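Local coordinates for protein aminoacyl-tRNA synthetase (Cryptosporidium parvum, PDB 5F9Z) that probably charges tRNA with proline in an ATP-dependent reaction, as a class II prolyl-tRNA synthetase, and is held here with halofuginone and an ATP analogue, at residues 187-192 / 223-228; 292-297 / 402-407; 359-364 / 375-380. All coordinates share one frame; numbering follows the deposited sequence.

Interaction 1. Residues 187-192 / 223-228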
loop_
_atom_site.group_PDB
_atom_site.type_symbol
_atom_site.label_atom_id
_atom_site.label_comp_id
_atom_site.label_asym_id
_atom_site.label_seq_id
_atom_site.Cartn_x
_atom_site.Cartn_y
_atom_site.Cartn_z
ATOM N N MET A 187 13.558 12.235 11.179
ATOM C CA MET A 187 12.441 11.337 11.449
ATOM C C MET A 187 11.546 11.189 10.225
ATOM O O MET A 187 11.008 10.104 9.969
ATOM C CB MET A 187 11.638 11.849 12.646
ATOM C CG MET A 187 10.513 10.930 13.086
ATOM S SD MET A 187 11.122 9.392 13.796
ATOM C CE MET A 187 9.586 8.525 14.076
ATOM N N VAL A 188 11.375 12.268 9.455
ATOM C CA VAL A 188 10.564 12.203 8.242
ATOM C C VAL A 188 11.192 11.247 7.235
ATOM O O VAL A 188 10.513 10.388 6.660
ATOM C CB VAL A 188 10.381 13.609 7.641
ATOM C CG1 VAL A 188 9.627 13.530 6.322
ATOM C CG2 VAL A 188 9.656 14.516 8.619
ATOM N N ASP A 189 12.501 11.383 7.010
ATOM C CA ASP A 189 13.186 10.515 6.057
ATOM C C ASP A 189 13.236 9.072 6.542
ATOM O O ASP A 189 13.168 8.143 5.729
ATOM C CB ASP A 189 14.601 11.034 5.797
ATOM C CG ASP A 189 14.611 12.398 5.147
ATOM O OD1 ASP A 189 13.675 12.691 4.376
ATOM O OD2 ASP A 189 15.552 13.175 5.407
ATOM N N ILE A 190 13.362 8.865 7.855
ATOM C CA ILE A 190 13.405 7.508 8.397
ATOM C C ILE A 190 12.089 6.789 8.128
ATOM O O ILE A 190 12.071 5.632 7.689
ATOM C CB ILE A 190 13.735 7.544 9.900
ATOM C CG1 ILE A 190 15.240 7.727 10.113
ATOM C CG2 ILE A 190 13.239 6.283 10.593
ATOM C CD1 ILE A 190 15.631 7.941 11.559
ATOM N N ILE A 191 10.967 7.465 8.382
ATOM C CA ILE A 191 9.664 6.839 8.182
ATOM C C ILE A 191 9.403 6.604 6.700
ATOM O O ILE A 191 8.839 5.573 6.311
ATOM C CB ILE A 191 8.559 7.694 8.826
ATOM C CG1 ILE A 191 8.755 7.767 10.341
ATOM C CG2 ILE A 191 7.193 7.121 8.507
ATOM C CD1 ILE A 191 8.643 6.424 11.035
ATOM N N LEU A 192 9.813 7.547 5.847
ATOM C CA LEU A 192 9.596 7.391 4.412
ATOM C C LEU A 192 10.320 6.163 3.875
ATOM O O LEU A 192 9.774 5.424 3.047
ATOM C CB LEU A 192 10.049 8.647 3.670
ATOM C CG LEU A 192 9.750 8.664 2.169
ATOM C CD1 LEU A 192 8.250 8.705 1.928
ATOM C CD2 LEU A 192 10.440 9.833 1.489
ATOM N N ILE A 223 7.241 20.502 4.761
ATOM C CA ILE A 223 7.714 19.598 3.719
ATOM C C ILE A 223 6.913 18.309 3.803
ATOM O O ILE A 223 6.810 17.706 4.877
ATOM C CB ILE A 223 9.221 19.301 3.857
ATOM C CG1 ILE A 223 10.035 20.595 3.790
ATOM C CG2 ILE A 223 9.673 18.327 2.777
ATOM C CD1 ILE A 223 11.521 20.389 3.983
ATOM N N THR A 224 6.344 17.889 2.675
ATOM C CA THR A 224 5.616 16.629 2.578
ATOM C C THR A 224 6.363 15.715 1.618
ATOM O O THR A 224 6.409 15.979 0.411
ATOM C CB THR A 224 4.177 16.845 2.112
ATOM O OG1 THR A 224 3.449 17.565 3.114
ATOM C CG2 THR A 224 3.496 15.509 1.859
ATOM N N LYS A 225 6.956 14.655 2.153
ATOM C CA LYS A 225 7.578 13.618 1.347
ATOM C C LYS A 225 6.629 12.432 1.233
ATOM O O LYS A 225 5.812 12.182 2.123
ATOM C CB LYS A 225 8.912 13.183 1.952
ATOM C CG LYS A 225 9.926 14.311 2.048
ATOM C CD LYS A 225 11.290 13.811 2.484
ATOM C CE LYS A 225 12.315 14.933 2.451
ATOM N NZ LYS A 225 13.679 14.457 2.814
ATOM N N SER A 226 6.732 11.708 0.122
ATOM C CA SER A 226 5.795 10.630 -0.146
ATOM C C SER A 226 6.464 9.564 -1.001
ATOM O O SER A 226 7.560 9.755 -1.533
ATOM C CB SER A 226 4.535 11.147 -0.845
ATOM O OG SER A 226 4.832 11.568 -2.165
ATOM N N ILE A 227 5.782 8.430 -1.114
ATOM C CA ILE A 227 6.120 7.382 -2.069
ATOM C C ILE A 227 4.948 7.262 -3.031
ATOM O O ILE A 227 3.801 7.076 -2.602
ATOM C CB ILE A 227 6.417 6.041 -1.377
ATOM C CG1 ILE A 227 5.409 5.767 -0.261
ATOM C CG2 ILE A 227 7.828 6.031 -0.820
ATOM C CD1 ILE A 227 5.540 4.386 0.346
ATOM N N GLU A 228 5.227 7.388 -4.323
ATOM C CA GLU A 228 4.193 7.369 -5.348
ATOM C C GLU A 228 4.191 6.021 -6.056
ATOM O O GLU A 228 5.230 5.570 -6.548
ATOM C CB GLU A 228 4.407 8.493 -6.363
ATOM C CG GLU A 228 4.348 9.898 -5.778
ATOM C CD GLU A 228 2.991 10.234 -5.188
ATOM O OE1 GLU A 228 2.928 10.554 -3.984
ATOM O OE2 GLU A 228 1.987 10.175 -5.929
#
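One salt bridge and one leucine hold helix 181-202 onto strand 223-231 in the class II synthetase core, whose antiparallel strands help line the site of the ATP analogue. The two short segments run nearly parallel, 10° between their directions, with 9.0 Å between axes.

The charged contact comes from Lys225, which leaves the strand toward the helix and stays extended beyond CG, crossing Asp189 obliquely. Lys225 NZ meets OD1 of Asp189 on the syn lone pair, and at 2.4 Å the modelled bond is very short. Val188 CG1 lies 4.2 Å from Lys225 CD.

The apolar contact belongs to Leu192. With CG anti to its backbone N (chi1 -174°), the leucine projects its two methyls at the strand, at about a right angle to the lysine. Leu192 CD2 packs on Lys225 CB at 3.7 Å; Leu192 CD1 rests on the backbone, 3.5 Å from Ser226 C, and also reaches Ile227 CG2 at 3.9 Å.

Ser226 points away from the helix, and its OG donates to Glu228 OE1 at 2.8 Å, on the anti lone pair. That same OE1 forms a salt bridge with Lys212. The Ser226 side chain lies about 6 Å from the bound nucleotide analogue. The strand thus keeps lysine and isoleucine for the helix and leaves a hydrogen-bonded serine on the other face, near the analogue, while the close carboxylate probably stabilises the charged form of Lys225.

Interaction 2. Residues 292-297 / 402-407; sequences GLVLPP and EEFQNR
Helix 393-417, which packs on the mixed alpha/beta sheet of the anticodon-binding domain, here meets the connector that runs from helix 278-287 of the catalytic core to strand 304-308 of that sheet. The connector passes the helix as an irregular chain that includes two consecutive prolines, and no hydrogen bond joins the two segments.

Phe404 and Gln405 carry the helix side of the contact; Phe404 can be followed outward. Its CG is anti to the backbone N (chi1 -158°), which sends the ring off the helix toward the connector. Phe404 CB starts against the second proline, 3.6 Å from Pro297 CG. One atom past CG, Phe404 CD1 approaches Pro297 CD at 3.7 Å, the proline crossing the aromatic side chain obliquely. Farther out, Phe404 CE1 comes within 3.8 Å of the carbonyl oxygen of Leu295. Phe404 CE1 also meets Val294 CG1 at 4.2 Å, a methyl that arrives at the ring edge, near its plane. The phenylalanine therefore spans the connector from Pro297 back to Val294.

Gln405, one residue on, reaches both prolines. It leaves the helix with CG anti to N and then bends at chi2 (86°), bringing its amide beside the Pro296-Pro297 junction. NE2 donates to the carbonyl of Leu202 at the end of helix 181-202, so the amide also reaches the catalytic core and its rotation is set. Gln405 OE1 accepts a weak hydrogen bond from Lys298 N, and it sits 3.3 Å from Pro296 CB and 3.1 Å from Pro297 CD, beside Pro297 N, which has no hydrogen to give.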
loop_
_atom_site.group_PDB
_atom_site.type_symbol
_atom_site.label_atom_id
_atom_site.label_comp_id
_atom_site.label_asym_id
_atom_site.label_seq_id
_atom_site.Cartn_x
_atom_site.Cartn_y
_atom_site.Cartn_z
ATOM N N GLY A 292 -6.423 -14.491 -11.166
ATOM C CA GLY A 292 -6.821 -13.991 -9.867
ATOM C C GLY A 292 -5.682 -13.336 -9.116
ATOM O O GLY A 292 -4.815 -12.698 -9.720
ATOM N N LEU A 293 -5.672 -13.495 -7.797
ATOM C CA LEU A 293 -4.636 -12.891 -6.974
ATOM C C LEU A 293 -3.268 -13.491 -7.276
ATOM O O LEU A 293 -3.138 -14.671 -7.614
ATOM C CB LEU A 293 -4.945 -13.080 -5.490
ATOM C CG LEU A 293 -6.014 -12.217 -4.826
ATOM C CD1 LEU A 293 -6.191 -12.668 -3.391
ATOM C CD2 LEU A 293 -5.624 -10.751 -4.878
ATOM N N VAL A 294 -2.244 -12.654 -7.155
ATOM C CA VAL A 294 -0.856 -13.088 -7.073
ATOM C C VAL A 294 -0.271 -12.377 -5.863
ATOM O O VAL A 294 -0.086 -11.155 -5.886
ATOM C CB VAL A 294 -0.054 -12.770 -8.341
ATOM C CG1 VAL A 294 1.415 -13.089 -8.126
ATOM C CG2 VAL A 294 -0.601 -13.552 -9.526
ATOM N N LEU A 295 -0.003 -13.128 -4.807
ATOM C CA LEU A 295 0.417 -12.474 -3.583
ATOM C C LEU A 295 1.898 -12.707 -3.323
ATOM O O LEU A 295 2.406 -13.806 -3.577
ATOM C CB LEU A 295 -0.393 -12.988 -2.388
ATOM C CG LEU A 295 -1.907 -12.806 -2.506
ATOM C CD1 LEU A 295 -2.627 -13.483 -1.354
ATOM C CD2 LEU A 295 -2.263 -11.328 -2.569
ATOM N N PRO A 296 2.615 -11.696 -2.842
ATOM C CA PRO A 296 3.991 -11.909 -2.398
ATOM C C PRO A 296 4.028 -12.912 -1.262
ATOM O O PRO A 296 3.153 -12.895 -0.383
ATOM C CB PRO A 296 4.433 -10.514 -1.929
ATOM C CG PRO A 296 3.528 -9.568 -2.642
ATOM C CD PRO A 296 2.216 -10.281 -2.758
ATOM N N PRO A 297 5.013 -13.814 -1.253
ATOM C CA PRO A 297 5.086 -14.813 -0.173
ATOM C C PRO A 297 5.150 -14.213 1.224
ATOM O O PRO A 297 4.762 -14.887 2.186
ATOM C CB PRO A 297 6.367 -15.590 -0.505
ATOM C CG PRO A 297 6.511 -15.447 -1.979
ATOM C CD PRO A 297 6.001 -14.073 -2.314
ATOM N N GLU A 402 11.511 -17.156 -1.649
ATOM C CA GLU A 402 12.443 -16.042 -1.793
ATOM C C GLU A 402 12.561 -15.619 -3.252
ATOM O O GLU A 402 12.511 -14.425 -3.574
ATOM C CB GLU A 402 13.809 -16.438 -1.231
ATOM C CG GLU A 402 14.881 -15.372 -1.359
ATOM C CD GLU A 402 14.981 -14.493 -0.130
ATOM O OE1 GLU A 402 14.179 -14.688 0.808
ATOM O OE2 GLU A 402 15.868 -13.612 -0.099
ATOM N N GLU A 403 12.718 -16.593 -4.153
ATOM C CA GLU A 403 12.774 -16.289 -5.578
ATOM C C GLU A 403 11.447 -15.725 -6.070
ATOM O O GLU A 403 11.422 -14.832 -6.925
ATOM C CB GLU A 403 13.149 -17.545 -6.364
ATOM C CG GLU A 403 13.341 -17.318 -7.852
ATOM C CD GLU A 403 13.411 -18.614 -8.634
ATOM O OE1 GLU A 403 13.254 -18.569 -9.873
ATOM O OE2 GLU A 403 13.615 -19.678 -8.012
ATOM N N PHE A 404 10.335 -16.245 -5.546
ATOM C CA PHE A 404 9.017 -15.712 -5.883
ATOM C C PHE A 404 8.928 -14.230 -5.538
ATOM O O PHE A 404 8.492 -13.413 -6.359
ATOM C CB PHE A 404 7.941 -16.508 -5.141
ATOM C CG PHE A 404 6.569 -16.424 -5.757
ATOM C CD1 PHE A 404 5.877 -15.224 -5.802
ATOM C CD2 PHE A 404 5.956 -17.561 -6.260
ATOM C CE1 PHE A 404 4.613 -15.156 -6.359
ATOM C CE2 PHE A 404 4.691 -17.498 -6.814
ATOM C CZ PHE A 404 4.021 -16.294 -6.864
ATOM N N GLN A 405 9.343 -13.868 -4.321
ATOM C CA GLN A 405 9.278 -12.477 -3.881
ATOM C C GLN A 405 10.124 -11.577 -4.774
ATOM O O GLN A 405 9.679 -10.503 -5.194
ATOM C CB GLN A 405 9.736 -12.376 -2.425
ATOM C CG GLN A 405 9.638 -10.984 -1.826
ATOM C CD GLN A 405 8.266 -10.691 -1.250
ATOM O OE1 GLN A 405 7.466 -11.599 -1.032
ATOM N NE2 GLN A 405 7.989 -9.416 -0.998
ATOM N N ASN A 406 11.354 -12.001 -5.074
ATOM C CA ASN A 406 12.234 -11.190 -5.908
ATOM C C ASN A 406 11.688 -11.050 -7.324
ATOM O O ASN A 406 11.807 -9.984 -7.939
ATOM C CB ASN A 406 13.638 -11.795 -5.927
ATOM C CG ASN A 406 14.553 -11.121 -6.931
ATOM O OD1 ASN A 406 15.101 -10.051 -6.668
ATOM N ND2 ASN A 406 14.722 -11.748 -8.089
ATOM N N ARG A 407 11.078 -12.113 -7.854
ATOM C CA ARG A 407 10.565 -12.068 -9.220
ATOM C C ARG A 407 9.392 -11.103 -9.344
ATOM O O ARG A 407 9.274 -10.391 -10.349
ATOM C CB ARG A 407 10.160 -13.472 -9.671
ATOM C CG ARG A 407 9.536 -13.526 -11.057
ATOM C CD ARG A 407 9.264 -14.958 -11.500
ATOM N NE ARG A 407 8.386 -15.672 -10.578
ATOM C CZ ARG A 407 8.801 -16.584 -9.705
ATOM N NH1 ARG A 407 10.087 -16.898 -9.631
ATOM N NH2 ARG A 407 7.929 -17.183 -8.904
#

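Interaction 3. Residues 359-364 / 375-380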
loop_
_atom_site.group_PDB
_atom_site.type_symbol
_atom_site.label_atom_id
_atom_site.label_comp_id
_atom_site.label_asym_id
_atom_site.label_seq_id
_atom_site.Cartn_x
_atom_site.Cartn_y
_atom_site.Cartn_z
ATOM N N VAL A 359 -2.318 -18.355 -3.718
ATOM C CA VAL A 359 -1.357 -19.177 -2.992
ATOM C C VAL A 359 -0.109 -19.354 -3.846
ATOM O O VAL A 359 -0.192 -19.729 -5.022
ATOM C CB VAL A 359 -1.975 -20.529 -2.612
ATOM C CG1 VAL A 359 -0.940 -21.409 -1.927
ATOM C CG2 VAL A 359 -3.181 -20.322 -1.708
ATOM N N CYS A 360 1.056 -19.088 -3.248
ATOM C CA CYS A 360 2.298 -19.015 -4.014
ATOM C C CYS A 360 2.632 -20.347 -4.675
ATOM O O CYS A 360 2.952 -20.398 -5.868
ATOM C CB CYS A 360 3.442 -18.569 -3.104
ATOM S SG CYS A 360 3.102 -17.054 -2.191
ATOM N N LEU A 361 2.574 -21.435 -3.914
ATOM C CA LEU A 361 2.934 -22.753 -4.414
ATOM C C LEU A 361 1.843 -23.750 -4.057
ATOM O O LEU A 361 1.240 -23.665 -2.983
ATOM C CB LEU A 361 4.273 -23.227 -3.830
ATOM C CG LEU A 361 5.471 -22.279 -3.908
ATOM C CD1 LEU A 361 6.626 -22.822 -3.081
ATOM C CD2 LEU A 361 5.899 -22.061 -5.350
ATOM N N ARG A 362 1.589 -24.693 -4.959
ATOM C CA ARG A 362 0.717 -25.818 -4.668
ATOM C C ARG A 362 1.507 -27.110 -4.815
ATOM O O ARG A 362 2.325 -27.251 -5.730
ATOM C CB ARG A 362 -0.524 -25.840 -5.574
ATOM C CG ARG A 362 -0.285 -26.226 -7.022
ATOM C CD ARG A 362 -1.550 -26.829 -7.610
ATOM N NE ARG A 362 -1.499 -26.959 -9.063
ATOM C CZ ARG A 362 -1.978 -26.052 -9.908
ATOM N NH1 ARG A 362 -2.542 -24.946 -9.443
ATOM N NH2 ARG A 362 -1.893 -26.249 -11.216
ATOM N N PHE A 363 1.279 -28.038 -3.891
ATOM C CA PHE A 363 1.925 -29.342 -3.903
ATOM C C PHE A 363 0.904 -30.381 -4.344
ATOM O O PHE A 363 -0.128 -30.558 -3.689
ATOM C CB PHE A 363 2.488 -29.702 -2.526
ATOM C CG PHE A 363 3.688 -28.890 -2.118
ATOM C CD1 PHE A 363 4.224 -27.929 -2.960
ATOM C CD2 PHE A 363 4.290 -29.102 -0.888
ATOM C CE1 PHE A 363 5.327 -27.188 -2.578
ATOM C CE2 PHE A 363 5.394 -28.370 -0.502
ATOM C CZ PHE A 363 5.912 -27.411 -1.347
ATOM N N GLU A 364 1.188 -31.054 -5.453
ATOM C CA GLU A 364 0.359 -32.146 -5.942
ATOM C C GLU A 364 0.974 -33.459 -5.473
ATOM O O GLU A 364 2.111 -33.779 -5.837
ATOM C CB GLU A 364 0.246 -32.103 -7.465
ATOM C CG GLU A 364 -0.295 -30.784 -7.995
ATOM C CD GLU A 364 -0.332 -30.730 -9.508
ATOM O OE1 GLU A 364 0.087 -31.715 -10.152
ATOM O OE2 GLU A 364 -0.780 -29.700 -10.054
ATOM N N VAL A 375 7.438 -34.355 -4.239
ATOM C CA VAL A 375 6.200 -33.604 -4.406
ATOM C C VAL A 375 6.268 -32.809 -5.701
ATOM O O VAL A 375 7.336 -32.320 -6.087
ATOM C CB VAL A 375 5.922 -32.669 -3.208
ATOM C CG1 VAL A 375 5.599 -33.477 -1.959
ATOM C CG2 VAL A 375 7.105 -31.750 -2.965
ATOM N N ARG A 376 5.126 -32.692 -6.373
ATOM C CA ARG A 376 5.004 -31.882 -7.578
ATOM C C ARG A 376 4.654 -30.452 -7.180
ATOM O O ARG A 376 3.586 -30.205 -6.609
ATOM C CB ARG A 376 3.943 -32.460 -8.513
ATOM C CG ARG A 376 3.561 -31.545 -9.668
ATOM C CD ARG A 376 4.768 -31.183 -10.521
ATOM N NE ARG A 376 5.417 -32.362 -11.086
ATOM C CZ ARG A 376 5.081 -32.917 -12.246
ATOM N NH1 ARG A 376 4.097 -32.400 -12.969
ATOM N NH2 ARG A 376 5.728 -33.988 -12.682
ATOM N N VAL A 377 5.550 -29.519 -7.480
ATOM C CA VAL A 377 5.374 -28.114 -7.133
ATOM C C VAL A 377 4.981 -27.347 -8.386
ATOM O O VAL A 377 5.630 -27.475 -9.432
ATOM C CB VAL A 377 6.655 -27.529 -6.513
ATOM C CG1 VAL A 377 6.422 -26.093 -6.068
ATOM C CG2 VAL A 377 7.124 -28.391 -5.351
ATOM N N VAL A 378 3.919 -26.553 -8.284
ATOM C CA VAL A 378 3.482 -25.665 -9.355
ATOM C C VAL A 378 3.507 -24.244 -8.811
ATOM O O VAL A 378 2.871 -23.953 -7.791
ATOM C CB VAL A 378 2.083 -26.031 -9.874
ATOM C CG1 VAL A 378 1.700 -25.129 -11.040
ATOM C CG2 VAL A 378 2.032 -27.494 -10.286
ATOM N N VAL A 379 4.242 -23.367 -9.485
ATOM C CA VAL A 379 4.396 -21.981 -9.060
ATOM C C VAL A 379 3.232 -21.164 -9.604
ATOM O O VAL A 379 2.823 -21.328 -10.759
ATOM C CB VAL A 379 5.752 -21.416 -9.522
ATOM C CG1 VAL A 379 5.987 -20.039 -8.929
ATOM C CG2 VAL A 379 6.875 -22.365 -9.134
ATOM N N ARG A 380 2.700 -20.271 -8.766
ATOM C CA ARG A 380 1.448 -19.591 -9.085
ATOM C C ARG A 380 1.608 -18.612 -10.244
ATOM O O ARG A 380 0.803 -18.613 -11.183
ATOM C CB ARG A 380 0.922 -18.870 -7.843
ATOM C CG ARG A 380 -0.184 -17.862 -8.112
ATOM C CD ARG A 380 -1.437 -18.522 -8.667
ATOM N NE ARG A 380 -2.495 -17.543 -8.901
ATOM C CZ ARG A 380 -2.603 -16.810 -10.004
ATOM N NH1 ARG A 380 -1.717 -16.944 -10.983
ATOM N NH2 ARG A 380 -3.597 -15.940 -10.128
HETATM O O HOH W 1 1.522 -30.654 -12.429
#
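Arg376 O is gripped twice by strand 361-365: Glu364 N donates to it over 2.8 Å at a nearly straight 169°, and Phe363 CA adds a CA-H...O contact at 3.3 Å. Arg376 N donates back to Glu364 O at 3.2 Å, completing that hydrogen-bonded pair. Arg362 and Val378 form the next one in this antiparallel pairing, whose connection carries helix 367-372, while Phe363-Val377 and Leu361-Val379 are non-hydrogen-bonded pairs. Past the regular strands, Arg380 N still reaches Cys360 O, but the bond is bent to 140°.

One face carries the charges. Arg362 places CG in the crowded position between backbone N and carbonyl carbon (chi1 72°) and then runs extended alongside Val378, whose CG1 lies 3.7 Å above one face of the guanidinium, toward its rim. Arg362 NE gives a bond of 3.0 Å to the anti lone pair of Glu364 OE2, close to the guanidinium plane, and NH1 pairs with Glu355; both carboxylates help fix the flat group. Glu364 OE1 accepts a hydrogen bond from a water at 2.9 Å, and that water accepts one from Arg376 NH1. Arg376 itself is bent away to Asp387.

On the opposite face, Phe363 CE1 touches Val377 CG2 at 3.5 Å, and Val375 CG2 stands over one side of the ring.

The central strand 361-365 and its neighbour 374-379 belong to the five-stranded sheet of the anticodon-binding domain, flanked by strands 304-308 and 385-389; helices 317-332 and 393-417 cover the Phe363 face, and helix 347-356 lends Tyr351 and Glu355 to Arg362.

Going from the N terminus, interaction 1 comes first, closing a 30-residue excursion between helix 181-202 and strand 223-231 wholly inside the catalytic core. Interaction 2 opens later, at 292-297, and does not close until 402-407, so the long loop between contains all of interaction 3, which itself joins two strands across a short helix, 367-372. The two later contacts touch: Leu293 O lies 2.9 Å from Arg380 NH2, and Phe404 CE2 lies 3.5 Å from Cys360 O. Interaction 1 stands apart, its nearest atoms about 14 Å from interaction 2 and on the other side of the chain's centre from interaction 3. Interaction 2 thus lies where the catalytic core passes into the anticodon-binding domain.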